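Local coordinates for protein alpha-galactosidase (Lactobacillus brevis, PDB 3MI6) that probably hydrolyses terminal, non-reducing alpha-D-galactose residues from alpha-galactosides, at residues D[178-183]-D[271-276]; D[215-220]-D[257-262]. All blocks are in the same frame, centred on the assembly; numbering follows the deposited sequence.

Contact 1: D[178-183]-D[271-276]; sequences RALSSQ and RILTGI
S181 and S182 both face T274, making a classic beta bulge in an antiparallel pairing. T274 O accepts S181 N at 2.9 Å, and a weaker bond from S182 N; T274 N gives S182 O a straighter bond of 3.0 Å (N-H...O 164°). Beyond the bulge a water joins the strands, donating to I272 O at 2.9 Å and weakly to S182 O, while binding S182 OG and T274 OG1. A second water accepts I276 N and donates to S181 OG, whose strongest partner is P294 O, and a third links A179 N to I276 O.

On the face of Q183 and L273, Q183 CG is anti to the backbone N (chi1 163°) and the chain runs on extended, which carries the amide over one face of the R271 guanidinium, the planes 31° apart. Q183 NE2 and R271 NE are both donors and do not bond; R271 is instead held by salt bridges to D185 and D84, and Q183 OE1 accepts A78 N. L180 CD2 meets L273 CD1 at 3.6 Å, the side chains crossing at about a right angle.

Strand 174-186 is thereby joined to 270-274, itself flanked by 258-264; strands 290-301 and 233-236 pack against S182 and I272, respectively.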
ATOM      1  N   ARG D 178      -6.712 -21.890 -31.738  1.00 35.79           N
ATOM      2  CA  ARG D 178      -7.035 -20.772 -30.883  1.00 34.71           C
ATOM      3  C   ARG D 178      -7.915 -19.804 -31.665  1.00 35.80           C
ATOM      4  O   ARG D 178      -7.522 -19.326 -32.730  1.00 35.92           O
ATOM      5  CB  ARG D 178      -5.740 -20.083 -30.448  1.00 33.14           C
ATOM      6  CG  ARG D 178      -5.908 -18.785 -29.710  1.00 34.03           C
ATOM      7  CD  ARG D 178      -4.537 -18.249 -29.337  1.00 38.13           C
ATOM      8  NE  ARG D 178      -3.858 -19.172 -28.442  1.00 42.22           N
ATOM      9  CZ  ARG D 178      -3.424 -18.847 -27.229  1.00 44.41           C
ATOM     10  NH1 ARG D 178      -3.570 -17.601 -26.777  1.00 39.20           N
ATOM     11  NH2 ARG D 178      -2.840 -19.773 -26.472  1.00 45.91           N
ATOM     12  N   ALA D 179      -9.105 -19.525 -31.143  1.00 34.14           N
ATOM     13  CA  ALA D 179     -10.039 -18.625 -31.804  1.00 30.96           C
ATOM     14  C   ALA D 179     -10.668 -17.681 -30.792  1.00 32.73           C
ATOM     15  O   ALA D 179     -11.857 -17.793 -30.491  1.00 29.81           O
ATOM     16  CB  ALA D 179     -11.106 -19.410 -32.505  1.00 28.49           C
ATOM     17  N   LEU D 180      -9.873 -16.751 -30.261  1.00 32.56           N
ATOM     18  CA  LEU D 180     -10.402 -15.783 -29.305  1.00 30.33           C
ATOM     19  C   LEU D 180     -11.473 -14.905 -29.937  1.00 31.63           C
ATOM     20  O   LEU D 180     -11.583 -14.831 -31.153  1.00 30.60           O
ATOM     21  CB  LEU D 180      -9.297 -14.920 -28.717  1.00 30.44           C
ATOM     22  CG  LEU D 180      -8.570 -15.403 -27.455  1.00 31.16           C
ATOM     23  CD1 LEU D 180      -9.163 -16.669 -26.913  1.00 30.72           C
ATOM     24  CD2 LEU D 180      -7.069 -15.552 -27.693  1.00 33.98           C
ATOM     25  N   SER D 181     -12.258 -14.240 -29.100  1.00 31.98           N
ATOM     26  CA  SER D 181     -13.363 -13.431 -29.583  1.00 29.05           C
ATOM     27  C   SER D 181     -13.010 -11.972 -29.714  1.00 31.77           C
ATOM     28  O   SER D 181     -13.620 -11.260 -30.502  1.00 35.87           O
ATOM     29  CB  SER D 181     -14.555 -13.556 -28.657  1.00 28.10           C
ATOM     30  OG  SER D 181     -14.989 -14.891 -28.646  1.00 32.73           O
ATOM     31  N   SER D 182     -12.043 -11.518 -28.932  1.00 30.50           N
ATOM     32  CA  SER D 182     -11.676 -10.116 -28.939  1.00 28.86           C
ATOM     33  C   SER D 182     -10.253  -9.929 -28.468  1.00 31.61           C
ATOM     34  O   SER D 182      -9.808 -10.584 -27.518  1.00 32.11           O
ATOM     35  CB  SER D 182     -12.607  -9.317 -28.036  1.00 30.81           C
ATOM     36  OG  SER D 182     -12.057  -8.034 -27.782  1.00 34.36           O
ATOM     37  N   GLN D 183      -9.534  -9.041 -29.143  1.00 30.68           N
ATOM     38  CA  GLN D 183      -8.229  -8.616 -28.677  1.00 30.57           C
ATOM     39  C   GLN D 183      -8.263  -7.119 -28.560  1.00 31.63           C
ATOM     40  O   GLN D 183      -8.829  -6.451 -29.421  1.00 32.54           O
ATOM     41  CB  GLN D 183      -7.151  -9.016 -29.663  1.00 30.22           C
ATOM     42  CG  GLN D 183      -5.867  -8.281 -29.468  1.00 32.05           C
ATOM     43  CD  GLN D 183      -4.771  -8.882 -30.300  1.00 36.05           C
ATOM     44  OE1 GLN D 183      -4.744 -10.089 -30.497  1.00 36.49           O
ATOM     45  NE2 GLN D 183      -3.852  -8.053 -30.785  1.00 35.14           N
ATOM     46  N   ARG D 271      -2.200  -6.277 -23.686  1.00 31.65           N
ATOM     47  CA  ARG D 271      -3.115  -7.016 -24.532  1.00 30.70           C
ATOM     48  C   ARG D 271      -4.196  -7.706 -23.694  1.00 30.89           C
ATOM     49  O   ARG D 271      -3.902  -8.592 -22.890  1.00 29.70           O
ATOM     50  CB  ARG D 271      -2.350  -8.037 -25.380  1.00 33.26           C
ATOM     51  CG  ARG D 271      -3.193  -8.722 -26.460  1.00 32.48           C
ATOM     52  CD  ARG D 271      -2.310  -9.428 -27.475  1.00 34.67           C
ATOM     53  NE  ARG D 271      -1.846  -8.517 -28.511  1.00 37.46           N
ATOM     54  CZ  ARG D 271      -0.902  -8.807 -29.402  1.00 40.32           C
ATOM     55  NH1 ARG D 271      -0.303  -9.987 -29.379  1.00 37.71           N
ATOM     56  NH2 ARG D 271      -0.543  -7.906 -30.308  1.00 38.14           N
ATOM     57  N   ILE D 272      -5.447  -7.291 -23.889  1.00 28.64           N
ATOM     58  CA  ILE D 272      -6.584  -7.970 -23.281  1.00 28.18           C
ATOM     59  C   ILE D 272      -7.233  -8.931 -24.285  1.00 28.51           C
ATOM     60  O   ILE D 272      -7.781  -8.508 -25.288  1.00 27.97           O
ATOM     61  CB  ILE D 272      -7.662  -6.973 -22.748  1.00 29.51           C
ATOM     62  CG1 ILE D 272      -7.077  -5.993 -21.725  1.00 29.85           C
ATOM     63  CG2 ILE D 272      -8.808  -7.718 -22.088  1.00 27.70           C
ATOM     64  CD1 ILE D 272      -6.031  -5.039 -22.262  1.00 29.66           C
ATOM     65  N   LEU D 273      -7.170 -10.227 -23.991  1.00 30.41           N
ATOM     66  CA  LEU D 273      -7.717 -11.273 -24.848  1.00 29.33           C
ATOM     67  C   LEU D 273      -8.904 -11.864 -24.167  1.00 27.79           C
ATOM     68  O   LEU D 273      -8.809 -12.169 -23.002  1.00 29.98           O
ATOM     69  CB  LEU D 273      -6.694 -12.397 -25.014  1.00 28.88           C
ATOM     70  CG  LEU D 273      -5.527 -12.183 -25.968  1.00 29.16           C
ATOM     71  CD1 LEU D 273      -4.701 -13.440 -26.092  1.00 29.23           C
ATOM     72  CD2 LEU D 273      -6.090 -11.782 -27.306  1.00 32.96           C
ATOM     73  N   THR D 274     -10.018 -12.038 -24.872  1.00 28.96           N
ATOM     74  CA  THR D 274     -11.166 -12.747 -24.302  1.00 28.55           C
ATOM     75  C   THR D 274     -11.938 -13.629 -25.292  1.00 31.09           C
ATOM     76  O   THR D 274     -12.232 -13.222 -26.406  1.00 32.82           O
ATOM     77  CB  THR D 274     -12.144 -11.803 -23.568  1.00 29.82           C
ATOM     78  OG1 THR D 274     -12.518 -10.726 -24.424  1.00 32.62           O
ATOM     79  CG2 THR D 274     -11.500 -11.228 -22.298  1.00 31.59           C
ATOM     80  N   GLY D 275     -12.252 -14.849 -24.878  1.00 31.03           N
ATOM     81  CA  GLY D 275     -13.084 -15.734 -25.664  1.00 30.18           C
ATOM     82  C   GLY D 275     -13.000 -17.158 -25.142  1.00 34.24           C
ATOM     83  O   GLY D 275     -12.748 -17.398 -23.956  1.00 33.10           O
ATOM     84  N   ILE D 276     -13.221 -18.113 -26.037  1.00 34.59           N
ATOM     85  CA  ILE D 276     -13.104 -19.520 -25.708  1.00 32.76           C
ATOM     86  C   ILE D 276     -11.674 -19.842 -25.281  1.00 32.03           C
ATOM     87  O   ILE D 276     -10.713 -19.471 -25.941  1.00 31.54           O
ATOM     88  CB  ILE D 276     -13.474 -20.381 -26.915  1.00 32.33           C
ATOM     89  CG1 ILE D 276     -14.894 -20.065 -27.363  1.00 33.75           C
ATOM     90  CG2 ILE D 276     -13.330 -21.852 -26.586  1.00 32.55           C
ATOM     91  CD1 ILE D 276     -15.345 -20.890 -28.536  1.00 35.32           C
TER
HETATM   92  O   HOH W   1      -9.842 -20.260 -28.433  1.00 32.96           O
HETATM   93  O   HOH W   2     -13.644 -17.361 -28.801  1.00 33.86           O
HETATM   94  O   HOH W   3     -10.661  -8.818 -25.272  1.00 33.52           O

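Contact 2: D[215-220]-D[257-262]; sequences MQSISS and NFLDAI
Q216 pairs with I262 and I218 with D260 as antiparallel hydrogen-bonded pairs, S217 with A261 and S219 with L259 as non-hydrogen-bonded ones. The strand axes approach to 4.7 Å, with 162° between their N-to-C directions. Five backbone bonds close the ladder, among them D260 N to I218 O at 2.9 Å, and the last is S220 N to F258 O, also 2.9 Å.

On the face of I218 and D260, I218 CG1 lies 3.8 Å from D260 CB and also reaches F258 CE2, the isoleucine and phenylalanine side chains crossing obliquely. With CG between the backbone N and the carbonyl carbon (chi1 77°), the F258 ring comes nearer the facing strand, with S219 CA over one face, offset toward the rim, and S220 CB 3.8 Å from both CD1 and CE1. On the other face of the sheet, A261 CB touches S217 CB at 3.7 Å and the SE of M215, a selenomethionine, at 3.8 Å. At the end of the ladder N257 CB and CG approach S220 O, while N257 OD1 accepts M223 N; an alanine here would probably leave that N-H without this acceptor, keeping only the CB contact with S220 O.

Strand 258-264 is bordered by 270-274 on its other edge, and strands 233-236 and 192-197 pack over the I218 face. M215 and S217 pair with a strand of the second subunit, so the sheet continues across the interface.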
HETATM    1  N   MSE D 215       1.807 -12.472 -17.733  1.00 28.43           N
HETATM    2  CA  MSE D 215       0.442 -12.897 -17.889  1.00 28.60           C
HETATM    3  C   MSE D 215      -0.304 -12.870 -16.575  1.00 28.43           C
HETATM    4  O   MSE D 215       0.164 -13.405 -15.585  1.00 29.36           O
HETATM    5  CB  MSE D 215       0.413 -14.319 -18.439  1.00 33.12           C
HETATM    6  CG  MSE D 215      -0.986 -14.808 -18.668  1.00 37.39           C
HETATM    7 SE   MSE D 215      -1.696 -14.034 -20.306  1.00 63.44          SE
HETATM    8  CE  MSE D 215      -1.004 -15.395 -21.533  1.00 48.76           C
ATOM      9  N   GLN D 216      -1.456 -12.218 -16.564  1.00 28.45           N
ATOM     10  CA  GLN D 216      -2.428 -12.386 -15.490  1.00 26.71           C
ATOM     11  C   GLN D 216      -3.731 -12.670 -16.182  1.00 31.09           C
ATOM     12  O   GLN D 216      -4.266 -11.830 -16.931  1.00 28.54           O
ATOM     13  CB  GLN D 216      -2.586 -11.142 -14.627  1.00 24.36           C
ATOM     14  CG  GLN D 216      -2.652  -9.869 -15.410  1.00 26.82           C
ATOM     15  CD  GLN D 216      -1.438  -9.003 -15.182  1.00 28.28           C
ATOM     16  OE1 GLN D 216      -0.591  -8.829 -16.076  1.00 27.56           O
ATOM     17  NE2 GLN D 216      -1.330  -8.457 -13.963  1.00 30.45           N
ATOM     18  N   SER D 217      -4.235 -13.870 -15.944  1.00 27.73           N
ATOM     19  CA  SER D 217      -5.439 -14.286 -16.596  1.00 26.24           C
ATOM     20  C   SER D 217      -6.296 -15.006 -15.573  1.00 28.89           C
ATOM     21  O   SER D 217      -5.824 -15.365 -14.485  1.00 28.15           O
ATOM     22  CB  SER D 217      -5.073 -15.221 -17.747  1.00 28.98           C
ATOM     23  OG  SER D 217      -4.358 -16.358 -17.273  1.00 28.56           O
ATOM     24  N   ILE D 218      -7.566 -15.181 -15.917  1.00 28.43           N
ATOM     25  CA  ILE D 218      -8.417 -16.134 -15.235  1.00 29.91           C
ATOM     26  C   ILE D 218      -9.133 -16.945 -16.311  1.00 28.50           C
ATOM     27  O   ILE D 218      -9.382 -16.450 -17.390  1.00 26.73           O
ATOM     28  CB  ILE D 218      -9.442 -15.428 -14.340  1.00 29.94           C
ATOM     29  CG1 ILE D 218     -10.511 -14.739 -15.193  1.00 28.97           C
ATOM     30  CG2 ILE D 218      -8.754 -14.456 -13.425  1.00 24.41           C
ATOM     31  CD1 ILE D 218     -10.884 -13.376 -14.682  1.00 26.54           C
ATOM     32  N   SER D 219      -9.466 -18.191 -16.010  1.00 30.84           N
ATOM     33  CA  SER D 219      -9.982 -19.096 -17.032  1.00 31.33           C
ATOM     34  C   SER D 219     -10.891 -20.206 -16.481  1.00 32.78           C
ATOM     35  O   SER D 219     -11.073 -20.365 -15.268  1.00 34.06           O
ATOM     36  CB  SER D 219      -8.809 -19.720 -17.817  1.00 31.18           C
ATOM     37  OG  SER D 219      -7.907 -20.435 -16.969  1.00 29.10           O
ATOM     38  N   SER D 220     -11.451 -20.986 -17.391  1.00 32.09           N
ATOM     39  CA  SER D 220     -12.215 -22.150 -16.993  1.00 32.72           C
ATOM     40  C   SER D 220     -11.904 -23.338 -17.908  1.00 34.41           C
ATOM     41  O   SER D 220     -11.858 -23.193 -19.137  1.00 34.23           O
ATOM     42  CB  SER D 220     -13.706 -21.812 -17.017  1.00 35.04           C
ATOM     43  OG  SER D 220     -14.451 -22.756 -16.281  1.00 38.38           O
ATOM     44  N   ASN D 257     -15.968 -23.119 -21.599  1.00 32.07           N
ATOM     45  CA  ASN D 257     -14.604 -22.766 -21.241  1.00 29.86           C
ATOM     46  C   ASN D 257     -14.221 -21.385 -21.723  1.00 31.66           C
ATOM     47  O   ASN D 257     -14.327 -21.094 -22.904  1.00 33.39           O
ATOM     48  CB  ASN D 257     -13.650 -23.783 -21.816  1.00 29.51           C
ATOM     49  CG  ASN D 257     -13.774 -25.110 -21.145  1.00 29.98           C
ATOM     50  OD1 ASN D 257     -14.400 -25.218 -20.101  1.00 30.49           O
ATOM     51  ND2 ASN D 257     -13.169 -26.135 -21.728  1.00 29.58           N
ATOM     52  N   PHE D 258     -13.780 -20.520 -20.818  1.00 31.34           N
ATOM     53  CA  PHE D 258     -13.348 -19.197 -21.253  1.00 31.26           C
ATOM     54  C   PHE D 258     -11.934 -18.829 -20.812  1.00 30.49           C
ATOM     55  O   PHE D 258     -11.374 -19.441 -19.901  1.00 30.58           O
ATOM     56  CB  PHE D 258     -14.336 -18.132 -20.790  1.00 29.26           C
ATOM     57  CG  PHE D 258     -14.201 -17.777 -19.349  1.00 31.00           C
ATOM     58  CD1 PHE D 258     -14.898 -18.477 -18.382  1.00 33.53           C
ATOM     59  CD2 PHE D 258     -13.385 -16.742 -18.953  1.00 29.08           C
ATOM     60  CE1 PHE D 258     -14.791 -18.145 -17.046  1.00 31.46           C
ATOM     61  CE2 PHE D 258     -13.279 -16.411 -17.622  1.00 30.69           C
ATOM     62  CZ  PHE D 258     -13.989 -17.119 -16.666  1.00 29.79           C
ATOM     63  N   LEU D 259     -11.370 -17.822 -21.477  1.00 30.69           N
ATOM     64  CA  LEU D 259     -10.119 -17.179 -21.049  1.00 30.17           C
ATOM     65  C   LEU D 259     -10.236 -15.642 -21.018  1.00 26.79           C
ATOM     66  O   LEU D 259     -10.720 -15.026 -21.948  1.00 25.86           O
ATOM     67  CB  LEU D 259      -8.951 -17.609 -21.945  1.00 28.86           C
ATOM     68  CG  LEU D 259      -7.653 -16.817 -21.815  1.00 27.22           C
ATOM     69  CD1 LEU D 259      -6.896 -17.270 -20.601  1.00 26.82           C
ATOM     70  CD2 LEU D 259      -6.801 -16.997 -23.052  1.00 29.33           C
ATOM     71  N   ASP D 260      -9.806 -15.047 -19.919  1.00 27.25           N
ATOM     72  CA  ASP D 260      -9.684 -13.601 -19.781  1.00 28.08           C
ATOM     73  C   ASP D 260      -8.236 -13.346 -19.474  1.00 26.71           C
ATOM     74  O   ASP D 260      -7.768 -13.674 -18.392  1.00 27.35           O
ATOM     75  CB  ASP D 260     -10.509 -13.100 -18.608  1.00 26.51           C
ATOM     76  CG  ASP D 260     -11.950 -12.865 -18.967  1.00 31.09           C
ATOM     77  OD1 ASP D 260     -12.367 -13.168 -20.109  1.00 30.66           O
ATOM     78  OD2 ASP D 260     -12.680 -12.365 -18.091  1.00 32.14           O
ATOM     79  N   ALA D 261      -7.515 -12.775 -20.421  1.00 25.93           N
ATOM     80  CA  ALA D 261      -6.076 -12.722 -20.286  1.00 26.59           C
ATOM     81  C   ALA D 261      -5.553 -11.342 -20.574  1.00 29.05           C
ATOM     82  O   ALA D 261      -5.947 -10.697 -21.546  1.00 30.31           O
ATOM     83  CB  ALA D 261      -5.408 -13.757 -21.174  1.00 25.70           C
ATOM     84  N   ILE D 262      -4.662 -10.888 -19.709  1.00 28.69           N
ATOM     85  CA  ILE D 262      -4.055  -9.584 -19.855  1.00 28.18           C
ATOM     86  C   ILE D 262      -2.558  -9.711 -19.739  1.00 30.59           C
ATOM     87  O   ILE D 262      -2.043 -10.161 -18.714  1.00 31.15           O
ATOM     88  CB  ILE D 262      -4.495  -8.667 -18.766  1.00 24.94           C
ATOM     89  CG1 ILE D 262      -5.987  -8.542 -18.809  1.00 28.49           C
ATOM     90  CG2 ILE D 262      -3.913  -7.313 -18.980  1.00 26.88           C
ATOM     91  CD1 ILE D 262      -6.403  -7.110 -18.653  1.00 36.81           C
TER

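Contacts 1 and 2 lie about 9 Å apart, centre to centre, within the family 36 N-terminal domain. They belong to one antiparallel sheet and share a seam: strands 258-264 and 270-274 follow each other in the chain and are neighbours in the sheet, with L273 N probably hydrogen-bonded to A261 O and L259 N to G275 O. Along the chain the order is 178-183, 215-220, 257-262, 271-276, so contact 2 falls between the two halves of contact 1. The sheet thus runs from strand 174-186 through 270-274 and 258-264 to 214-219, where a second subunit extends it. S220 comes about 9 Å, side chain to side chain, from M480, a predicted substrate-binding residue.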